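Local coordinates for putative reductase (Peptoclostridium difficile, PDB 5J6C), which probably reduces nitro compounds with bound flavin mononucleotide as cofactor, as in other members of the nitroreductase family, at residues S65-D77 with P101-V115. Numbering follows the deposited sequence.
Sequences SKGLRTWEFIVVD and PLAIVIIADKEKNDV. With FMN (flavin mononucleotide), chain E.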
loop_
_atom_site.group_PDB
_atom_site.type_symbol
_atom_site.label_atom_id
_atom_site.label_comp_id
_atom_site.label_asym_id
_atom_site.label_seq_id
_atom_site.Cartn_x
_atom_site.Cartn_y
_atom_site.Cartn_z
ATOM N N SER A 65 1.943 -3.754 10.299
ATOM C CA SER A 65 2.955 -3.475 11.312
ATOM C C SER A 65 2.703 -4.314 12.559
ATOM O O SER A 65 1.579 -4.375 13.058
ATOM C CB SER A 65 2.940 -1.991 11.656
ATOM O OG SER A 65 3.803 -1.707 12.742
ATOM N N LYS A 66 3.746 -4.998 13.038
ATOM C CA LYS A 66 3.679 -5.847 14.233
ATOM C C LYS A 66 2.642 -6.960 14.122
ATOM O O LYS A 66 2.178 -7.483 15.145
ATOM C CB LYS A 66 3.393 -5.022 15.488
ATOM C CG LYS A 66 4.358 -3.887 15.737
ATOM C CD LYS A 66 3.979 -3.123 17.010
ATOM C CE LYS A 66 4.785 -1.833 17.126
ATOM N NZ LYS A 66 6.242 -2.055 16.825
ATOM N N GLY A 67 2.248 -7.328 12.908
ATOM C CA GLY A 67 1.157 -8.272 12.714
ATOM C C GLY A 67 -0.164 -7.858 13.343
ATOM O O GLY A 67 -1.079 -8.680 13.455
ATOM N N LEU A 68 -0.294 -6.582 13.732
ATOM C CA LEU A 68 -1.422 -6.154 14.554
ATOM C C LEU A 68 -2.732 -6.067 13.786
ATOM O O LEU A 68 -3.794 -6.000 14.418
ATOM C CB LEU A 68 -1.127 -4.796 15.181
ATOM C CG LEU A 68 -0.109 -4.735 16.318
ATOM C CD1 LEU A 68 -0.013 -3.309 16.855
ATOM C CD2 LEU A 68 -0.471 -5.716 17.424
ATOM N N ARG A 69 -2.687 -6.032 12.454
ATOM C CA ARG A 69 -3.893 -5.991 11.625
ATOM C C ARG A 69 -4.885 -4.925 12.107
ATOM O O ARG A 69 -6.041 -5.210 12.411
ATOM C CB ARG A 69 -4.561 -7.366 11.599
ATOM C CG ARG A 69 -3.665 -8.483 11.069
ATOM C CD ARG A 69 -4.426 -9.794 11.038
ATOM N NE ARG A 69 -3.716 -10.846 10.306
ATOM C CZ ARG A 69 -3.962 -12.144 10.467
ATOM N NH1 ARG A 69 -4.879 -12.535 11.352
ATOM N NH2 ARG A 69 -3.288 -13.051 9.759
ATOM N N THR A 70 -4.420 -3.674 12.160
ATOM C CA THR A 70 -5.253 -2.603 12.708
ATOM C C THR A 70 -6.511 -2.339 11.881
ATOM O O THR A 70 -7.435 -1.693 12.381
ATOM C CB THR A 70 -4.464 -1.288 12.816
ATOM O OG1 THR A 70 -4.037 -0.885 11.512
ATOM C CG2 THR A 70 -3.247 -1.437 13.721
ATOM N N TRP A 71 -6.564 -2.801 10.632
ATOM C CA TRP A 71 -7.639 -2.411 9.740
ATOM C C TRP A 71 -8.924 -3.195 10.017
ATOM O O TRP A 71 -8.946 -4.173 10.768
ATOM C CB TRP A 71 -7.225 -2.589 8.280
ATOM C CG TRP A 71 -6.219 -3.699 7.972
ATOM C CD1 TRP A 71 -4.961 -3.531 7.468
ATOM C CD2 TRP A 71 -6.400 -5.116 8.113
ATOM N NE1 TRP A 71 -4.348 -4.742 7.298
ATOM C CE2 TRP A 71 -5.209 -5.735 7.681
ATOM C CE3 TRP A 71 -7.452 -5.922 8.560
ATOM C CZ2 TRP A 71 -5.039 -7.125 7.683
ATOM C CZ3 TRP A 71 -7.280 -7.294 8.557
ATOM C CH2 TRP A 71 -6.079 -7.879 8.129
ATOM N N GLU A 72 -10.015 -2.709 9.420
ATOM C CA GLU A 72 -11.285 -3.421 9.287
ATOM C C GLU A 72 -11.934 -2.965 7.990
ATOM O O GLU A 72 -11.627 -1.892 7.464
ATOM C CB GLU A 72 -12.258 -3.174 10.454
ATOM C CG GLU A 72 -11.597 -3.108 11.811
ATOM C CD GLU A 72 -12.355 -3.839 12.881
ATOM O OE1 GLU A 72 -13.398 -4.452 12.559
ATOM O OE2 GLU A 72 -11.904 -3.786 14.050
ATOM N N PHE A 73 -12.844 -3.786 7.481
ATOM C CA PHE A 73 -13.440 -3.571 6.170
ATOM C C PHE A 73 -14.955 -3.533 6.292
ATOM O O PHE A 73 -15.558 -4.396 6.936
ATOM C CB PHE A 73 -12.974 -4.658 5.197
ATOM C CG PHE A 73 -11.479 -4.839 5.195
ATOM C CD1 PHE A 73 -10.655 -3.931 4.538
ATOM C CD2 PHE A 73 -10.893 -5.872 5.899
ATOM C CE1 PHE A 73 -9.267 -4.077 4.554
ATOM C CE2 PHE A 73 -9.516 -6.028 5.929
ATOM C CZ PHE A 73 -8.696 -5.130 5.255
ATOM N N ILE A 74 -15.557 -2.511 5.704
ATOM C CA ILE A 74 -17.002 -2.390 5.625
ATOM C C ILE A 74 -17.382 -2.552 4.162
ATOM O O ILE A 74 -17.103 -1.678 3.324
ATOM C CB ILE A 74 -17.508 -1.061 6.201
ATOM C CG1 ILE A 74 -16.957 -0.864 7.616
ATOM C CG2 ILE A 74 -19.040 -1.041 6.212
ATOM C CD1 ILE A 74 -17.359 0.460 8.238
ATOM N N VAL A 75 -17.991 -3.693 3.861
ATOM C CA VAL A 75 -18.520 -3.981 2.538
ATOM C C VAL A 75 -19.867 -3.288 2.383
ATOM O O VAL A 75 -20.776 -3.477 3.202
ATOM C CB VAL A 75 -18.657 -5.499 2.340
ATOM C CG1 VAL A 75 -19.286 -5.830 0.979
ATOM C CG2 VAL A 75 -17.308 -6.176 2.524
ATOM N N VAL A 76 -20.014 -2.502 1.320
ATOM C CA VAL A 76 -21.240 -1.751 1.080
ATOM C C VAL A 76 -21.757 -2.092 -0.308
ATOM O O VAL A 76 -21.051 -1.889 -1.301
ATOM C CB VAL A 76 -21.020 -0.236 1.215
ATOM C CG1 VAL A 76 -22.331 0.503 0.996
ATOM C CG2 VAL A 76 -20.437 0.068 2.586
ATOM N N ASP A 77 -22.983 -2.615 -0.379
ATOM C CA ASP A 77 -23.649 -2.836 -1.654
ATOM C C ASP A 77 -25.066 -2.286 -1.674
ATOM O O ASP A 77 -25.756 -2.432 -2.692
ATOM C CB ASP A 77 -23.660 -4.334 -2.016
ATOM C CG ASP A 77 -24.647 -5.141 -1.193
ATOM O OD1 ASP A 77 -25.171 -4.642 -0.169
ATOM O OD2 ASP A 77 -24.882 -6.305 -1.573
ATOM N N PRO A 101 -21.462 -0.767 -8.181
ATOM C CA PRO A 101 -22.228 -1.852 -7.555
ATOM C C PRO A 101 -21.696 -2.254 -6.197
ATOM O O PRO A 101 -22.423 -2.900 -5.429
ATOM C CB PRO A 101 -22.078 -3.011 -8.555
ATOM C CG PRO A 101 -20.689 -2.775 -9.140
ATOM C CD PRO A 101 -20.511 -1.268 -9.195
ATOM N N LEU A 102 -20.451 -1.905 -5.883
ATOM C CA LEU A 102 -19.814 -2.404 -4.682
ATOM C C LEU A 102 -18.796 -1.381 -4.199
ATOM O O LEU A 102 -18.213 -0.641 -4.994
ATOM C CB LEU A 102 -19.140 -3.751 -4.955
ATOM C CG LEU A 102 -18.330 -4.390 -3.832
ATOM C CD1 LEU A 102 -19.240 -4.640 -2.636
ATOM C CD2 LEU A 102 -17.671 -5.687 -4.318
ATOM N N ALA A 103 -18.610 -1.333 -2.885
ATOM C CA ALA A 103 -17.557 -0.527 -2.290
ATOM C C ALA A 103 -17.055 -1.258 -1.058
ATOM O O ALA A 103 -17.803 -1.993 -0.406
ATOM C CB ALA A 103 -18.041 0.881 -1.918
ATOM N N ILE A 104 -15.769 -1.083 -0.772
ATOM C CA ILE A 104 -15.175 -1.523 0.484
ATOM C C ILE A 104 -14.549 -0.301 1.139
ATOM O O ILE A 104 -13.616 0.292 0.584
ATOM C CB ILE A 104 -14.124 -2.624 0.289
ATOM C CG1 ILE A 104 -14.722 -3.833 -0.432
ATOM C CG2 ILE A 104 -13.545 -3.030 1.644
ATOM C CD1 ILE A 104 -13.710 -4.894 -0.693
ATOM N N VAL A 105 -15.069 0.074 2.300
ATOM C CA VAL A 105 -14.508 1.152 3.108
ATOM C C VAL A 105 -13.449 0.540 4.014
ATOM O O VAL A 105 -13.742 -0.403 4.760
ATOM C CB VAL A 105 -15.606 1.853 3.923
ATOM C CG1 VAL A 105 -15.026 3.018 4.738
ATOM C CG2 VAL A 105 -16.707 2.322 2.992
ATOM N N ILE A 106 -12.218 1.055 3.934
ATOM C CA ILE A 106 -11.103 0.593 4.761
ATOM C C ILE A 106 -10.955 1.534 5.955
ATOM O O ILE A 106 -10.611 2.713 5.798
ATOM C CB ILE A 106 -9.786 0.515 3.983
ATOM C CG1 ILE A 106 -9.839 -0.531 2.869
ATOM C CG2 ILE A 106 -8.671 0.152 4.931
ATOM C CD1 ILE A 106 -10.097 0.046 1.525
ATOM N N ILE A 107 -11.188 1.004 7.155
ATOM C CA ILE A 107 -11.026 1.750 8.395
ATOM C C ILE A 107 -9.928 1.078 9.203
ATOM O O ILE A 107 -9.531 -0.056 8.932
ATOM C CB ILE A 107 -12.334 1.828 9.216
ATOM C CG1 ILE A 107 -12.696 0.443 9.767
ATOM C CG2 ILE A 107 -13.461 2.431 8.379
ATOM C CD1 ILE A 107 -13.926 0.424 10.687
ATOM N N ALA A 108 -9.425 1.794 10.205
ATOM C CA ALA A 108 -8.341 1.269 11.017
ATOM C C ALA A 108 -8.487 1.769 12.441
ATOM O O ALA A 108 -8.858 2.924 12.671
ATOM C CB ALA A 108 -6.979 1.672 10.456
ATOM N N ASP A 109 -8.208 0.884 13.390
ATOM C CA ASP A 109 -8.176 1.235 14.808
ATOM C C ASP A 109 -6.932 2.079 15.060
ATOM O O ASP A 109 -5.823 1.553 15.171
ATOM C CB ASP A 109 -8.193 -0.038 15.649
ATOM C CG ASP A 109 -8.203 0.232 17.152
ATOM O OD1 ASP A 109 -8.185 -0.769 17.898
ATOM O OD2 ASP A 109 -8.213 1.412 17.594
ATOM N N LYS A 110 -7.109 3.405 15.140
ATOM C CA LYS A 110 -5.960 4.304 15.209
ATOM C C LYS A 110 -5.301 4.344 16.586
ATOM O O LYS A 110 -4.216 4.922 16.714
ATOM C CB LYS A 110 -6.350 5.725 14.766
ATOM C CG LYS A 110 -7.344 6.465 15.653
ATOM C CD LYS A 110 -7.756 7.804 15.012
ATOM C CE LYS A 110 -8.459 8.742 15.997
ATOM N NZ LYS A 110 -9.876 8.371 16.286
ATOM N N GLU A 111 -5.899 3.729 17.606
ATOM C CA GLU A 111 -5.209 3.554 18.880
ATOM C C GLU A 111 -4.322 2.315 18.903
ATOM O O GLU A 111 -3.482 2.194 19.801
ATOM C CB GLU A 111 -6.210 3.444 20.031
ATOM C CG GLU A 111 -7.229 4.554 20.121
ATOM C CD GLU A 111 -8.399 4.159 20.999
ATOM O OE1 GLU A 111 -8.499 2.958 21.347
ATOM O OE2 GLU A 111 -9.219 5.046 21.334
ATOM N N LYS A 112 -4.513 1.382 17.962
ATOM C CA LYS A 112 -3.720 0.153 17.947
ATOM C C LYS A 112 -2.287 0.411 17.494
ATOM O O LYS A 112 -1.357 -0.259 17.965
ATOM C CB LYS A 112 -4.368 -0.893 17.034
ATOM C CG LYS A 112 -5.321 -1.898 17.704
ATOM C CD LYS A 112 -5.461 -3.167 16.836
ATOM C CE LYS A 112 -6.593 -4.086 17.292
ATOM N NZ LYS A 112 -7.942 -3.523 17.001
ATOM N N ASN A 113 -2.098 1.367 16.583
ATOM C CA ASN A 113 -0.795 1.692 16.024
ATOM C C ASN A 113 -0.889 3.063 15.365
ATOM O O ASN A 113 -1.971 3.497 14.946
ATOM C CB ASN A 113 -0.332 0.627 15.009
ATOM C CG ASN A 113 1.155 0.288 15.146
ATOM O OD1 ASN A 113 1.916 1.014 15.799
ATOM N ND2 ASN A 113 1.574 -0.814 14.519
ATOM N N ASP A 114 0.255 3.742 15.292
ATOM C CA ASP A 114 0.364 5.026 14.611
ATOM C C ASP A 114 0.625 4.885 13.113
ATOM O O ASP A 114 0.501 5.870 12.379
ATOM C CB ASP A 114 1.486 5.853 15.242
ATOM C CG ASP A 114 2.841 5.176 15.122
ATOM O OD1 ASP A 114 2.892 3.929 15.050
ATOM O OD2 ASP A 114 3.859 5.895 15.097
ATOM N N VAL A 115 0.986 3.691 12.651
ATOM C CA VAL A 115 1.227 3.447 11.235
ATOM C C VAL A 115 0.040 2.677 10.667
ATOM O O VAL A 115 0.192 1.875 9.738
ATOM C CB VAL A 115 2.569 2.715 11.016
ATOM C CG1 VAL A 115 3.738 3.659 11.335
ATOM C CG2 VAL A 115 2.670 1.497 11.897
HETATM N N1 FMN E . 9.237 -5.803 10.340
HETATM C C2 FMN E . 10.421 -5.464 10.981
HETATM O O2 FMN E . 11.222 -6.330 11.315
HETATM N N3 FMN E . 10.727 -4.151 11.263
HETATM C C4 FMN E . 9.857 -3.148 10.895
HETATM O O4 FMN E . 10.133 -1.962 11.132
HETATM C C4A FMN E . 8.674 -3.484 10.245
HETATM N N5 FMN E . 7.815 -2.470 9.876
HETATM C C5A FMN E . 6.639 -2.788 9.222
HETATM C C6 FMN E . 5.787 -1.737 8.877
HETATM C C7 FMN E . 4.600 -1.986 8.207
HETATM C C7M FMN E . 3.727 -0.815 7.855
HETATM C C8 FMN E . 4.248 -3.305 7.890
HETATM C C8M FMN E . 2.957 -3.562 7.162
HETATM C C9 FMN E . 5.099 -4.364 8.245
HETATM C C9A FMN E . 6.306 -4.117 8.918
HETATM N N10 FMN E . 7.179 -5.149 9.274
HETATM C C10 FMN E . 8.360 -4.821 9.945
HETATM C "C1'" FMN E . 6.832 -6.599 9.021
HETATM C "C2'" FMN E . 5.955 -7.009 10.261
HETATM O "O2'" FMN E . 6.688 -7.487 11.366
HETATM C "C3'" FMN E . 4.764 -7.982 10.143
HETATM O "O3'" FMN E . 4.714 -9.093 11.047
HETATM C "C4'" FMN E . 4.649 -8.655 8.835
HETATM O "O4'" FMN E . 4.421 -7.745 7.789
HETATM C "C5'" FMN E . 3.471 -9.616 9.033
HETATM O "O5'" FMN E . 4.041 -10.901 9.033
HETATM P P FMN E . 4.368 -11.493 7.577
HETATM O O1P FMN E . 3.082 -12.075 7.052
HETATM O O2P FMN E . 4.796 -10.407 6.619
HETATM O O3P FMN E . 5.435 -12.575 7.658
HETATM O O HOH W 1 -0.429 -2.679 12.934
HETATM O O HOH W 2 -9.213 -3.307 14.418
HETATM O O HOH W 3 -25.250 -2.445 -5.068
#
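Glu72, Ile74 and Val76 form the hydrogen-bonded pairs of an antiparallel register with Ile107, Val105 and Ala103, respectively, joining strands 71-76 and 102-109. Glu72 N to Ile107 O is short, at 2.7 Å. One more bond extends the series: Asp109 N gives a nearly straight bond to Thr70 O (2.9 Å, 169° at the hydrogen).

A water also donates to Thr70 O. It donates to Glu72 OE2 as well and accepts from Lys112 NZ, which forms a salt bridge with Asp109 OD1 (2.9 Å) on the anti lone pair. Asp109 OD2 takes Glu111 N in an Asx turn. Glu72 OE1 is hydrogen-bonded to His197 NE2 of the second subunit, and Thr70 OG1 to Asp119 OD2.

Ser65 and Gly67 line the FMN pocket, which Arg36 and Ser38 of the second subunit help complete; such flavin sites at the dimer interface are characteristic of nitroreductases. Asn113 ND2 makes a weak, bent bond to Ser65 OG (3.0 Å). A second water bridges Ser65 O and the same amide nitrogen. Ser65 N is hydrogen-bonded to Asp119 OD1; the flavin methyl C8M merely lies close by.

Phe73 meets Ile106 CG1 with its ring edge, CD1 at 3.9 Å. Ile107 CG1 stands between its backbone N and carbonyl carbon (chi1 69°), which brings it to Glu72 CB at 3.7 Å.

Helix 116-133 packs on Phe73 and Ile106, and helix 79-86 on Val76 and Ala103. Strand 168-177 continues the sheet beyond 102-109; beyond 71-76, a parallel strand of the second subunit does so.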